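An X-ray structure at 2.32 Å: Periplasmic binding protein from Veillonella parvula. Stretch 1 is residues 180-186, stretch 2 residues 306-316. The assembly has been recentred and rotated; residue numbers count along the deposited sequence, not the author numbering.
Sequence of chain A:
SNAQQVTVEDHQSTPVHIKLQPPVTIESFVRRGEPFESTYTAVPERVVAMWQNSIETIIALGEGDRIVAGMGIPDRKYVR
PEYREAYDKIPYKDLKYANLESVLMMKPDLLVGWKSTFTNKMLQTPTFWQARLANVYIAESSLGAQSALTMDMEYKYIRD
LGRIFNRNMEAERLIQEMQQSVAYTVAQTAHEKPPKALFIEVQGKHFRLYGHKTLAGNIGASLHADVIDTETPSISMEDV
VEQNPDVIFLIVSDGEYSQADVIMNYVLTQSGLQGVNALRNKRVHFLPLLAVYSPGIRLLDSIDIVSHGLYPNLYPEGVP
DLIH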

# COMPACT_ATOMS: atom_id res chain seq x y z
N GLN A 180 -17.28 1.05 2.75
CA GLN A 180 -18.43 1.94 2.87
C GLN A 180 -18.15 3.29 2.22
O GLN A 180 -19.05 3.92 1.66
CB GLN A 180 -18.80 2.14 4.34
CG GLN A 180 -19.46 0.93 4.97
CD GLN A 180 -19.84 1.14 6.42
OE1 GLN A 180 -19.52 2.17 7.02
NE2 GLN A 180 -20.54 0.17 6.99
N SER A 181 -16.90 3.72 2.30
CA SER A 181 -16.48 4.99 1.73
C SER A 181 -16.57 4.97 0.20
O SER A 181 -17.13 5.89 -0.41
CB SER A 181 -15.06 5.31 2.19
OG SER A 181 -14.64 6.55 1.66
N VAL A 182 -16.02 3.92 -0.41
CA VAL A 182 -16.10 3.73 -1.85
C VAL A 182 -17.56 3.70 -2.31
O VAL A 182 -17.94 4.38 -3.27
CB VAL A 182 -15.39 2.43 -2.30
CG1 VAL A 182 -15.73 2.10 -3.74
CG2 VAL A 182 -13.85 2.53 -2.11
N ALA A 183 -18.39 2.91 -1.62
CA ALA A 183 -19.77 2.70 -2.02
C ALA A 183 -20.60 3.97 -1.84
O ALA A 183 -21.49 4.25 -2.64
CB ALA A 183 -20.39 1.56 -1.25
N TYR A 184 -20.30 4.72 -0.79
CA TYR A 184 -20.96 5.99 -0.56
C TYR A 184 -20.70 6.94 -1.72
O TYR A 184 -21.64 7.51 -2.29
CB TYR A 184 -20.48 6.61 0.75
CG TYR A 184 -20.86 8.05 0.93
CD1 TYR A 184 -22.13 8.40 1.39
CD2 TYR A 184 -19.96 9.07 0.64
CE1 TYR A 184 -22.48 9.73 1.55
CE2 TYR A 184 -20.30 10.40 0.80
CZ TYR A 184 -21.56 10.72 1.25
OH TYR A 184 -21.90 12.04 1.41
N THR A 185 -19.43 7.09 -2.07
CA THR A 185 -19.00 7.96 -3.17
C THR A 185 -19.71 7.63 -4.48
O THR A 185 -20.28 8.51 -5.13
CB THR A 185 -17.46 7.88 -3.37
OG1 THR A 185 -16.80 8.41 -2.23
CG2 THR A 185 -17.03 8.68 -4.59
N VAL A 186 -19.69 6.36 -4.87
CA VAL A 186 -20.36 5.95 -6.10
C VAL A 186 -21.86 6.22 -6.05
O VAL A 186 -22.44 6.71 -7.03
CB VAL A 186 -20.12 4.46 -6.41
CG1 VAL A 186 -20.85 4.05 -7.67
CG2 VAL A 186 -18.63 4.17 -6.53
N VAL A 306 -8.21 9.96 -4.05
CA VAL A 306 -8.84 9.73 -5.34
C VAL A 306 -10.33 10.12 -5.35
O VAL A 306 -10.79 10.80 -6.26
CB VAL A 306 -8.62 8.29 -5.82
CG1 VAL A 306 -9.35 8.05 -7.12
CG2 VAL A 306 -7.12 8.03 -5.99
N SER A 307 -11.07 9.73 -4.31
CA SER A 307 -12.49 10.09 -4.25
C SER A 307 -12.66 11.60 -4.15
O SER A 307 -13.54 12.17 -4.79
CB SER A 307 -13.19 9.39 -3.09
OG SER A 307 -12.78 9.94 -1.84
N HIS A 308 -11.82 12.26 -3.35
CA HIS A 308 -11.91 13.70 -3.18
C HIS A 308 -11.51 14.44 -4.46
O HIS A 308 -12.11 15.45 -4.80
CB HIS A 308 -11.08 14.17 -1.98
CG HIS A 308 -11.71 13.85 -0.65
ND1 HIS A 308 -12.30 12.64 -0.38
CD2 HIS A 308 -11.83 14.59 0.48
CE1 HIS A 308 -12.76 12.64 0.86
NE2 HIS A 308 -12.49 13.81 1.40
N GLY A 309 -10.51 13.93 -5.17
CA GLY A 309 -10.11 14.50 -6.45
C GLY A 309 -11.08 14.22 -7.58
O GLY A 309 -11.27 15.06 -8.48
N LEU A 310 -11.71 13.05 -7.57
CA LEU A 310 -12.66 12.69 -8.62
C LEU A 310 -13.95 13.48 -8.47
O LEU A 310 -14.52 13.94 -9.45
CB LEU A 310 -12.97 11.19 -8.60
CG LEU A 310 -11.89 10.23 -9.08
CD1 LEU A 310 -12.33 8.79 -8.83
CD2 LEU A 310 -11.60 10.47 -10.57
N TYR A 311 -14.38 13.66 -7.22
CA TYR A 311 -15.68 14.28 -6.97
C TYR A 311 -15.65 15.50 -6.04
O TYR A 311 -16.17 15.45 -4.93
CB TYR A 311 -16.64 13.21 -6.43
CG TYR A 311 -16.76 12.02 -7.35
CD1 TYR A 311 -17.53 12.08 -8.50
CD2 TYR A 311 -16.09 10.83 -7.07
CE1 TYR A 311 -17.64 10.99 -9.34
CE2 TYR A 311 -16.20 9.72 -7.92
CZ TYR A 311 -16.98 9.81 -9.05
OH TYR A 311 -17.10 8.73 -9.91
N PRO A 312 -15.05 16.61 -6.51
CA PRO A 312 -14.86 17.84 -5.71
C PRO A 312 -16.16 18.42 -5.17
O PRO A 312 -16.16 19.09 -4.14
CB PRO A 312 -14.24 18.82 -6.71
CG PRO A 312 -13.69 17.98 -7.80
CD PRO A 312 -14.61 16.80 -7.90
N ASN A 313 -17.27 18.18 -5.87
CA ASN A 313 -18.55 18.70 -5.40
C ASN A 313 -19.10 17.92 -4.22
O ASN A 313 -19.80 18.47 -3.37
CB ASN A 313 -19.57 18.73 -6.54
CG ASN A 313 -19.29 19.84 -7.53
OD1 ASN A 313 -18.80 20.91 -7.17
ND2 ASN A 313 -19.57 19.58 -8.81
N LEU A 314 -18.80 16.62 -4.17
CA LEU A 314 -19.22 15.79 -3.05
C LEU A 314 -18.32 16.06 -1.84
O LEU A 314 -18.77 16.00 -0.70
CB LEU A 314 -19.17 14.31 -3.43
CG LEU A 314 -19.67 13.34 -2.36
CD1 LEU A 314 -21.10 13.66 -1.99
CD2 LEU A 314 -19.55 11.92 -2.85
N TYR A 315 -17.05 16.35 -2.10
CA TYR A 315 -16.08 16.61 -1.04
C TYR A 315 -15.49 18.02 -1.13
O TYR A 315 -14.33 18.18 -1.51
CB TYR A 315 -14.97 15.56 -1.09
CG TYR A 315 -15.49 14.15 -0.93
CD1 TYR A 315 -15.89 13.68 0.31
CD2 TYR A 315 -15.61 13.30 -2.03
CE1 TYR A 315 -16.37 12.39 0.47
CE2 TYR A 315 -16.09 12.00 -1.88
CZ TYR A 315 -16.48 11.56 -0.63
OH TYR A 315 -16.96 10.28 -0.45
N PRO A 316 -16.30 19.04 -0.77
CA PRO A 316 -15.90 20.45 -0.92
C PRO A 316 -14.70 20.82 -0.07
O PRO A 316 -14.03 21.81 -0.37
CB PRO A 316 -17.15 21.22 -0.45
CG PRO A 316 -17.86 20.27 0.45
CD PRO A 316 -17.63 18.91 -0.15
O HOH W 1 -16.23 8.93 1.97

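How do two segments so far apart in sequence come together? Stretch 1 is a run of helix that extends beyond both of its ends, held by backbone bonds such as Tyr184 N to Gln180 O at 2.9 Å. Stretch 2 starts as helix and then changes character: Tyr311 is the first residue to leave helical phi/psi, and the chain beyond it turns, with Tyr315 N bonded to Tyr311 O at 3.1 Å. The backbones stay well apart, the nearest CA atoms being those of Thr185 and Ser307 at 6.9 Å, so side chains make most of the contact. It is compact, burying 278 Å² summed over both sides, and Val182, which points away, takes no part.

What does Ser181 contribute at the start of the contact? Its CB points sideways, and its hydroxyl reaches stretch 2 through a water rather than directly. Water 1 lies 2.9 Å from Ser181 OG and 2.9 Å from Tyr315 OH, bridging two polar groups that are too far apart to bond to each other. The backbone carbonyl of Ser181 also faces this polar corner: Ser181 O accepts the helical bond from Thr185 N at 3.1 Å and lies 3.1 Å from Thr185 OG1, close to the hydroxyl that meets Tyr315.

Why does Tyr184 matter although it is exposed? Its CB points sideways, but a t chi1 carries the end of the side chain nearer to stretch 2, where the ring meets both Leu314 and Tyr315. The Leu314 contact is apolar, with Tyr184 CE2 4.0 Å from Leu314 CD2, while Tyr184 OH comes within 3.9 Å of Leu314 CD1. Tyr315 approaches differently: its OH sits at the edge of the Tyr184 ring, near the ring plane, 3.4 Å from Tyr184 CD2. The aromatic carbons also meet, with Tyr184 CE2 4.2 Å from Tyr315 CZ, so the ring of Tyr184 lies against the same phenol end that takes part in the polar contacts.

How does Thr185 hold the centre? Buried, and with 91 Å² covered by stretch 2, it touches four residues there and offers them both polar and apolar surface. Thr185 OG1 and Tyr315 OH form the one direct hydrogen bond between the stretches, a short one at 2.6 Å, and either hydroxyl could be its donor. Thr185 OG1 lies at the edge of the Tyr315 ring, near its plane, as suits a partner of the phenol oxygen. The methyl serves a different neighbour: Thr185 CG2 packs 3.4 Å from Tyr311 CD2, approaching that ring obliquely. Leu314 points toward the helix and fills space beside it, its CD2 lying 4.0 Å from Thr185 CA. Ser307 also points toward stretch 1, but it meets Thr185 through carbon, with Ser307 CB 3.8 Å from Thr185 OG1; its own hydroxyl instead accepts a bond from its neighbour, His308 ND1 to Ser307 OG at 3.1 Å.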